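Local coordinates for protein Sqt1 (Chaetomium thermophilum, PDB 4ZOY) that probably acts as a dedicated WD40-repeat chaperone that captures a newly made ribosomal protein during its synthesis, in support of ribosome biogenesis, at residues E4-D12 with L441-R449; C193-D201 with L252-G261. All coordinates share one frame; numbering follows the deposited sequence.

Contact 1 of 2, residues E4-D12 with L441-R449; sequences ENDSIAYFD and LVKEWKGHR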
loop_
_atom_site.group_PDB
_atom_site.type_symbol
_atom_site.label_atom_id
_atom_site.label_comp_id
_atom_site.label_asym_id
_atom_site.label_seq_id
_atom_site.Cartn_x
_atom_site.Cartn_y
_atom_site.Cartn_z
ATOM N N GLU A 4 13.692 -18.673 -14.151
ATOM C CA GLU A 4 13.239 -17.951 -15.332
ATOM C C GLU A 4 11.775 -17.542 -15.195
ATOM O O GLU A 4 11.462 -16.356 -15.204
ATOM C CB GLU A 4 13.438 -18.796 -16.592
ATOM C CG GLU A 4 13.348 -18.005 -17.889
ATOM C CD GLU A 4 14.637 -17.261 -18.218
ATOM O OE1 GLU A 4 15.698 -17.915 -18.313
ATOM O OE2 GLU A 4 14.588 -16.022 -18.388
ATOM N N ASN A 5 10.879 -18.519 -15.074
ATOM C CA ASN A 5 9.464 -18.229 -14.867
ATOM C C ASN A 5 8.867 -19.151 -13.809
ATOM O O ASN A 5 8.580 -20.326 -14.064
ATOM C CB ASN A 5 8.685 -18.348 -16.180
ATOM C CG ASN A 5 7.220 -17.975 -16.033
ATOM O OD1 ASN A 5 6.782 -17.511 -14.976
ATOM N ND2 ASN A 5 6.451 -18.169 -17.100
ATOM N N ASP A 6 8.685 -18.602 -12.613
ATOM C CA ASP A 6 8.162 -19.357 -11.487
ATOM C C ASP A 6 6.654 -19.257 -11.367
ATOM O O ASP A 6 6.074 -19.834 -10.457
ATOM C CB ASP A 6 8.814 -18.873 -10.186
ATOM C CG ASP A 6 10.309 -19.048 -10.198
ATOM O OD1 ASP A 6 10.758 -20.188 -10.443
ATOM O OD2 ASP A 6 11.050 -18.058 -10.003
ATOM N N SER A 7 6.005 -18.528 -12.266
ATOM C CA SER A 7 4.571 -18.339 -12.131
ATOM C C SER A 7 3.782 -19.620 -12.383
ATOM O O SER A 7 4.203 -20.480 -13.156
ATOM C CB SER A 7 4.077 -17.231 -13.067
ATOM O OG SER A 7 4.195 -17.621 -14.427
ATOM N N ILE A 8 2.634 -19.730 -11.725
ATOM C CA ILE A 8 1.734 -20.869 -11.905
ATOM C C ILE A 8 0.493 -20.461 -12.697
ATOM O O ILE A 8 -0.309 -21.303 -13.100
ATOM C CB ILE A 8 1.290 -21.492 -10.546
ATOM C CG1 ILE A 8 0.499 -20.483 -9.705
ATOM C CG2 ILE A 8 2.483 -22.036 -9.778
ATOM C CD1 ILE A 8 -0.091 -21.066 -8.428
ATOM N N ALA A 9 0.338 -19.156 -12.910
ATOM C CA ALA A 9 -0.743 -18.616 -13.722
ATOM C C ALA A 9 -0.401 -17.191 -14.086
ATOM O O ALA A 9 0.477 -16.567 -13.487
ATOM C CB ALA A 9 -2.086 -18.664 -12.989
ATOM N N TYR A 10 -1.089 -16.674 -15.092
ATOM C CA TYR A 10 -0.847 -15.320 -15.536
ATOM C C TYR A 10 -2.097 -14.725 -16.136
ATOM O O TYR A 10 -3.046 -15.436 -16.485
ATOM C CB TYR A 10 0.295 -15.275 -16.557
ATOM C CG TYR A 10 -0.065 -15.866 -17.902
ATOM C CD1 TYR A 10 -0.091 -17.236 -18.092
ATOM C CD2 TYR A 10 -0.361 -15.047 -18.981
ATOM C CE1 TYR A 10 -0.420 -17.781 -19.329
ATOM C CE2 TYR A 10 -0.681 -15.581 -20.216
ATOM C CZ TYR A 10 -0.711 -16.949 -20.379
ATOM O OH TYR A 10 -1.037 -17.483 -21.611
ATOM N N PHE A 11 -2.100 -13.404 -16.240
ATOM C CA PHE A 11 -3.148 -12.705 -16.959
ATOM C C PHE A 11 -2.503 -11.609 -17.780
ATOM O O PHE A 11 -1.812 -10.747 -17.238
ATOM C CB PHE A 11 -4.188 -12.130 -16.002
ATOM C CG PHE A 11 -5.183 -11.232 -16.669
ATOM C CD1 PHE A 11 -6.064 -11.736 -17.615
ATOM C CD2 PHE A 11 -5.246 -9.885 -16.351
ATOM C CE1 PHE A 11 -6.982 -10.903 -18.236
ATOM C CE2 PHE A 11 -6.163 -9.051 -16.963
ATOM C CZ PHE A 11 -7.037 -9.562 -17.906
ATOM N N ASP A 12 -2.707 -11.645 -19.096
ATOM C CA ASP A 12 -2.039 -10.698 -19.972
ATOM C C ASP A 12 -3.008 -9.734 -20.657
ATOM O O ASP A 12 -2.629 -9.071 -21.624
ATOM C CB ASP A 12 -1.217 -11.451 -21.025
ATOM C CG ASP A 12 -2.090 -12.213 -22.000
ATOM O OD1 ASP A 12 -3.057 -12.864 -21.552
ATOM O OD2 ASP A 12 -1.821 -12.140 -23.218
ATOM N N LEU A 441 17.560 -14.297 2.661
ATOM C CA LEU A 441 16.663 -14.560 1.542
ATOM C C LEU A 441 16.039 -15.954 1.641
ATOM O O LEU A 441 16.755 -16.957 1.712
ATOM C CB LEU A 441 17.404 -14.408 0.212
ATOM C CG LEU A 441 16.567 -14.639 -1.049
ATOM C CD1 LEU A 441 15.419 -13.634 -1.155
ATOM C CD2 LEU A 441 17.459 -14.558 -2.279
ATOM N N VAL A 442 14.709 -16.011 1.634
ATOM C CA VAL A 442 13.968 -17.260 1.782
ATOM C C VAL A 442 13.522 -17.800 0.434
ATOM O O VAL A 442 13.645 -18.999 0.161
ATOM C CB VAL A 442 12.712 -17.078 2.670
ATOM C CG1 VAL A 442 11.842 -18.329 2.637
ATOM C CG2 VAL A 442 13.099 -16.719 4.097
ATOM N N LYS A 443 12.999 -16.912 -0.408
ATOM C CA LYS A 443 12.513 -17.324 -1.714
ATOM C C LYS A 443 12.558 -16.161 -2.707
ATOM O O LYS A 443 12.477 -14.997 -2.320
ATOM C CB LYS A 443 11.094 -17.885 -1.581
ATOM C CG LYS A 443 10.445 -18.344 -2.881
ATOM C CD LYS A 443 10.858 -19.739 -3.299
ATOM C CE LYS A 443 9.993 -20.226 -4.463
ATOM N NZ LYS A 443 10.454 -19.725 -5.795
ATOM N N GLU A 444 12.741 -16.494 -3.985
ATOM C CA GLU A 444 12.713 -15.547 -5.094
ATOM C C GLU A 444 11.715 -16.040 -6.120
ATOM O O GLU A 444 11.694 -17.236 -6.419
ATOM C CB GLU A 444 14.063 -15.431 -5.795
ATOM C CG GLU A 444 15.215 -14.911 -5.016
ATOM C CD GLU A 444 16.433 -14.780 -5.909
ATOM O OE1 GLU A 444 16.791 -15.771 -6.591
ATOM O OE2 GLU A 444 17.008 -13.689 -5.955
ATOM N N TRP A 445 10.926 -15.133 -6.686
ATOM C CA TRP A 445 9.996 -15.480 -7.744
ATOM C C TRP A 445 10.263 -14.631 -8.962
ATOM O O TRP A 445 10.140 -13.396 -8.910
ATOM C CB TRP A 445 8.553 -15.283 -7.294
ATOM C CG TRP A 445 8.100 -16.192 -6.191
ATOM C CD1 TRP A 445 7.587 -17.448 -6.328
ATOM C CD2 TRP A 445 8.049 -15.881 -4.791
ATOM N NE1 TRP A 445 7.241 -17.955 -5.092
ATOM C CE2 TRP A 445 7.513 -17.011 -4.137
ATOM C CE3 TRP A 445 8.415 -14.766 -4.027
ATOM C CZ2 TRP A 445 7.331 -17.059 -2.758
ATOM C CZ3 TRP A 445 8.232 -14.820 -2.636
ATOM C CH2 TRP A 445 7.698 -15.961 -2.029
ATOM N N LYS A 446 10.589 -15.298 -10.069
ATOM C CA LYS A 446 10.934 -14.609 -11.308
ATOM C C LYS A 446 9.853 -14.830 -12.354
ATOM O O LYS A 446 9.071 -15.769 -12.251
ATOM C CB LYS A 446 12.292 -15.098 -11.813
ATOM C CG LYS A 446 13.423 -14.859 -10.831
ATOM C CD LYS A 446 14.754 -15.383 -11.367
ATOM C CE LYS A 446 15.891 -15.072 -10.405
ATOM N NZ LYS A 446 17.186 -15.623 -10.889
ATOM N N GLY A 447 9.790 -13.946 -13.348
ATOM C CA GLY A 447 8.804 -14.088 -14.401
ATOM C C GLY A 447 8.499 -12.779 -15.089
ATOM O O GLY A 447 8.195 -12.750 -16.287
ATOM N N HIS A 448 8.539 -11.685 -14.337
ATOM C CA HIS A 448 8.381 -10.373 -14.949
ATOM C C HIS A 448 9.660 -10.002 -15.671
ATOM O O HIS A 448 10.734 -10.476 -15.325
ATOM C CB HIS A 448 8.053 -9.291 -13.910
ATOM C CG HIS A 448 6.639 -9.331 -13.419
ATOM N ND1 HIS A 448 5.595 -8.764 -14.111
ATOM C CD2 HIS A 448 6.108 -9.856 -12.288
ATOM C CE1 HIS A 448 4.468 -8.958 -13.440
ATOM N NE2 HIS A 448 4.758 -9.607 -12.329
ATOM N N ARG A 449 9.539 -9.135 -16.668
ATOM C CA ARG A 449 10.720 -8.505 -17.219
ATOM C C ARG A 449 11.286 -7.525 -16.202
ATOM O O ARG A 449 10.548 -6.977 -15.364
ATOM C CB ARG A 449 10.395 -7.790 -18.538
ATOM C CG ARG A 449 10.264 -8.746 -19.729
ATOM C CD ARG A 449 9.055 -8.370 -20.620
ATOM N NE ARG A 449 9.209 -7.054 -21.189
ATOM C CZ ARG A 449 8.258 -6.309 -21.751
ATOM N NH1 ARG A 449 6.988 -6.701 -21.867
ATOM N NH2 ARG A 449 8.615 -5.135 -22.211
HETATM O O HOH W 1 13.432 -18.078 -8.738
#

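Contact 2 of 2, residues C193-D201 with L252-G261; sequences CTAGAWSPD and LFSVAVSPTG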
loop_
_atom_site.group_PDB
_atom_site.type_symbol
_atom_site.label_atom_id
_atom_site.label_comp_id
_atom_site.label_asym_id
_atom_site.label_seq_id
_atom_site.Cartn_x
_atom_site.Cartn_y
_atom_site.Cartn_z
ATOM N N CYS A 193 -0.127 14.726 -2.756
ATOM C CA CYS A 193 -0.182 13.828 -1.614
ATOM C C CYS A 193 0.216 12.432 -2.077
ATOM O O CYS A 193 -0.491 11.799 -2.867
ATOM C CB CYS A 193 -1.577 13.826 -0.998
ATOM S SG CYS A 193 -1.718 12.695 0.408
ATOM N N THR A 194 1.364 11.968 -1.601
ATOM C CA THR A 194 2.021 10.803 -2.184
ATOM C C THR A 194 1.645 9.479 -1.534
ATOM O O THR A 194 1.749 8.426 -2.166
ATOM C CB THR A 194 3.545 10.949 -2.100
ATOM O OG1 THR A 194 3.896 11.316 -0.763
ATOM C CG2 THR A 194 4.023 12.025 -3.053
ATOM N N ALA A 195 1.218 9.524 -0.271
ATOM C CA ALA A 195 0.905 8.302 0.464
ATOM C C ALA A 195 0.043 8.587 1.676
ATOM O O ALA A 195 0.060 9.699 2.220
ATOM C CB ALA A 195 2.191 7.570 0.907
ATOM N N GLY A 196 -0.672 7.556 2.116
ATOM C CA GLY A 196 -1.511 7.623 3.302
ATOM C C GLY A 196 -1.569 6.303 4.031
ATOM O O GLY A 196 -1.447 5.240 3.426
ATOM N N ALA A 197 -1.763 6.371 5.345
ATOM C CA ALA A 197 -1.897 5.186 6.171
ATOM C C ALA A 197 -2.772 5.484 7.364
ATOM O O ALA A 197 -2.613 6.504 8.029
ATOM C CB ALA A 197 -0.531 4.679 6.623
ATOM N N TRP A 198 -3.685 4.572 7.645
ATOM C CA TRP A 198 -4.505 4.704 8.842
ATOM C C TRP A 198 -3.786 4.162 10.056
ATOM O O TRP A 198 -2.987 3.232 9.949
ATOM C CB TRP A 198 -5.811 3.938 8.684
ATOM C CG TRP A 198 -6.765 4.456 7.633
ATOM C CD1 TRP A 198 -6.788 4.125 6.303
ATOM C CD2 TRP A 198 -7.879 5.331 7.845
ATOM N NE1 TRP A 198 -7.821 4.777 5.668
ATOM C CE2 TRP A 198 -8.507 5.522 6.596
ATOM C CE3 TRP A 198 -8.386 5.999 8.967
ATOM C CZ2 TRP A 198 -9.633 6.336 6.446
ATOM C CZ3 TRP A 198 -9.498 6.805 8.814
ATOM C CH2 TRP A 198 -10.110 6.967 7.563
ATOM N N SER A 199 -4.107 4.705 11.225
ATOM C CA SER A 199 -3.760 4.009 12.455
ATOM C C SER A 199 -4.571 2.708 12.550
ATOM O O SER A 199 -5.649 2.608 11.968
ATOM C CB SER A 199 -4.016 4.905 13.675
ATOM O OG SER A 199 -5.392 5.289 13.770
ATOM N N PRO A 200 -4.067 1.708 13.282
ATOM C CA PRO A 200 -4.777 0.426 13.373
ATOM C C PRO A 200 -6.204 0.535 13.915
ATOM O O PRO A 200 -7.043 -0.274 13.504
ATOM C CB PRO A 200 -3.891 -0.395 14.319
ATOM C CG PRO A 200 -2.507 0.158 14.069
ATOM C CD PRO A 200 -2.720 1.639 13.884
ATOM N N ASP A 201 -6.490 1.506 14.779
ATOM C CA ASP A 201 -7.866 1.663 15.252
ATOM C C ASP A 201 -8.743 2.436 14.263
ATOM O O ASP A 201 -9.935 2.627 14.496
ATOM C CB ASP A 201 -7.911 2.325 16.643
ATOM C CG ASP A 201 -7.378 3.750 16.667
ATOM O OD1 ASP A 201 -7.115 4.359 15.611
ATOM O OD2 ASP A 201 -7.222 4.288 17.795
ATOM N N LEU A 252 8.413 13.824 0.793
ATOM C CA LEU A 252 8.043 12.557 1.430
ATOM C C LEU A 252 7.226 11.696 0.470
ATOM O O LEU A 252 6.404 12.215 -0.283
ATOM C CB LEU A 252 7.244 12.807 2.710
ATOM C CG LEU A 252 8.004 13.526 3.827
ATOM C CD1 LEU A 252 7.024 13.859 4.956
ATOM C CD2 LEU A 252 9.187 12.712 4.345
ATOM N N PHE A 253 7.440 10.384 0.533
ATOM C CA PHE A 253 6.892 9.458 -0.457
ATOM C C PHE A 253 6.236 8.224 0.138
ATOM O O PHE A 253 5.569 7.469 -0.575
ATOM C CB PHE A 253 8.003 9.023 -1.416
ATOM C CG PHE A 253 8.649 10.173 -2.133
ATOM C CD1 PHE A 253 7.937 10.883 -3.086
ATOM C CD2 PHE A 253 9.941 10.569 -1.828
ATOM C CE1 PHE A 253 8.510 11.967 -3.742
ATOM C CE2 PHE A 253 10.520 11.646 -2.484
ATOM C CZ PHE A 253 9.801 12.344 -3.438
ATOM N N SER A 254 6.430 8.006 1.436
ATOM C CA SER A 254 5.875 6.816 2.086
ATOM C C SER A 254 5.532 7.103 3.544
ATOM O O SER A 254 6.078 8.026 4.160
ATOM C CB SER A 254 6.846 5.632 1.978
ATOM O OG SER A 254 8.110 5.969 2.536
ATOM N N VAL A 255 4.620 6.303 4.092
ATOM C CA VAL A 255 4.133 6.503 5.450
ATOM C C VAL A 255 3.582 5.182 5.972
ATOM O O VAL A 255 3.015 4.391 5.218
ATOM C CB VAL A 255 3.067 7.638 5.503
ATOM C CG1 VAL A 255 1.834 7.277 4.686
ATOM C CG2 VAL A 255 2.669 7.964 6.942
ATOM N N ALA A 256 3.778 4.945 7.265
ATOM C CA ALA A 256 3.292 3.749 7.933
ATOM C C ALA A 256 3.057 4.073 9.403
ATOM O O ALA A 256 3.761 4.897 9.999
ATOM C CB ALA A 256 4.273 2.589 7.777
ATOM N N VAL A 257 2.047 3.436 9.986
ATOM C CA VAL A 257 1.741 3.616 11.401
ATOM C C VAL A 257 2.007 2.307 12.152
ATOM O O VAL A 257 1.737 1.233 11.640
ATOM C CB VAL A 257 0.278 4.081 11.591
ATOM C CG1 VAL A 257 -0.038 4.235 13.078
ATOM C CG2 VAL A 257 0.041 5.400 10.872
ATOM N N SER A 258 2.565 2.399 13.362
ATOM C CA SER A 258 2.945 1.208 14.127
ATOM C C SER A 258 1.721 0.450 14.638
ATOM O O SER A 258 0.634 1.022 14.719
ATOM C CB SER A 258 3.857 1.601 15.294
ATOM O OG SER A 258 3.127 2.325 16.275
ATOM N N PRO A 259 1.890 -0.839 14.974
ATOM C CA PRO A 259 0.726 -1.661 15.349
ATOM C C PRO A 259 -0.027 -1.178 16.590
ATOM O O PRO A 259 -1.204 -1.507 16.718
ATOM C CB PRO A 259 1.331 -3.043 15.613
ATOM C CG PRO A 259 2.608 -3.054 14.899
ATOM C CD PRO A 259 3.104 -1.651 14.780
ATOM N N THR A 260 0.630 -0.453 17.489
ATOM C CA THR A 260 -0.077 0.093 18.649
ATOM C C THR A 260 -0.656 1.472 18.384
ATOM O O THR A 260 -1.338 2.037 19.235
ATOM C CB THR A 260 0.842 0.216 19.865
ATOM O OG1 THR A 260 1.910 1.117 19.551
ATOM C CG2 THR A 260 1.405 -1.140 20.260
ATOM N N GLY A 261 -0.350 2.033 17.217
ATOM C CA GLY A 261 -0.732 3.392 16.904
ATOM C C GLY A 261 0.088 4.470 17.596
ATOM O O GLY A 261 -0.248 5.645 17.510
#

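Contact 1 of 2, residues E4-D12 with L441-R449
D6 and K446 grip each other by a pair of hydrogen bonds, the chain of E4-S7 passing nearly at right angles to that of K443-G447. The backbone N of D6 donates to K446 O (2.9 Å, N-H...O angle 171°). From there the D6 side chain turns towards the strand end: its CB lies 3.7 Å from K446 O and 4.3 Å from CD1 of W445, near the plane of the indole and at its edge. D6 CG comes next, 3.8 Å from K446 N. With CG beside the backbone N (chi1 -60°), the carboxylate is brought to K446, and OD2 takes the N-H of K446 on its anti lone pair (2.8 Å, 166°). The same OD2 accepts from a water (2.7 Å) that also donates to E444 O. The two segments belong to neighbouring blades of a WD40 beta-propeller: 441-445 is the outermost strand of one blade, and the N-terminal residues lead into strand 9-11, which pairs with the C-terminal strand 478-482 in the Velcro closure of the ring. K443 NZ stays 4.6 Å from D6 OD2, beyond salt-bridge range, and is bound instead to E444 O; its charge may still steady the carboxylate. Within the same segment as D6, N5 OD1 accepts from S7 N, an Asx turn, and from S7 OG (2.6 Å).

Contact 2 of 2, residues C193-D201 with L252-G261
The first torsion of T194 (chi1 49°) places OG1 between its backbone N and carbonyl carbon, aimed at L252 O, while that of V255 (chi1 63°) puts CG1 in the corresponding crowded position, against the backbone of G196. T194 OG1 donates to L252 O over 2.7 Å, the donor tilted from the carbonyl plane, the only hydrogen bond between 193-201 and 252-261. The methyl CG2 of T194 approaches CD1 of F253 obliquely at 4.1 Å. Replacing T194 by a valine would remove this hydroxyl and is likely to leave L252 O without its donor from the neighbouring strand. Further along, V255 CG1 wedges between two alanines, 3.8 Å from A195 CB and 4.0 Å from A197 CB, and the V255 side chain also touches V264 and V266. V257 follows with its branches divided: CG2 lies near A197, and CG1 packs 3.8 Å from P200 CD. The P200 ring then closes the far end, its CG 3.3 Å from S258 O and near P259 O, over the type I turn S258-G261. The strand axes run parallel, 4° apart, at 5.4 Å, but 193-198 and 252-257 share no backbone hydrogen bond: their regular pairing is with 204-209 and 263-268, and the L252 backbone bonds to S209. Mainly side chains join the innermost strands of two adjacent blades, as around the central channel of a WD40 beta-propeller.

Overall arrangement
From its N terminus the chain first supplies residues 4-12, whose strand 9-11 joins the last blade, and then runs through the successive four-stranded sheets. Segment 193-201 opens one blade and 252-261 opens the next, so contact 2 closes a short loop about one blade long. Contact 1 is closed far later, when the chain reaches 441-449 at the outer edge of the penultimate blade, and contact 2 is nested inside that loop. The two centres lie 29 Å apart, with nearest atoms about 20 Å apart. Contact 2 joins blades near the propeller axis; contact 1 joins them at the periphery, beside the junction of the chain's beginning and end.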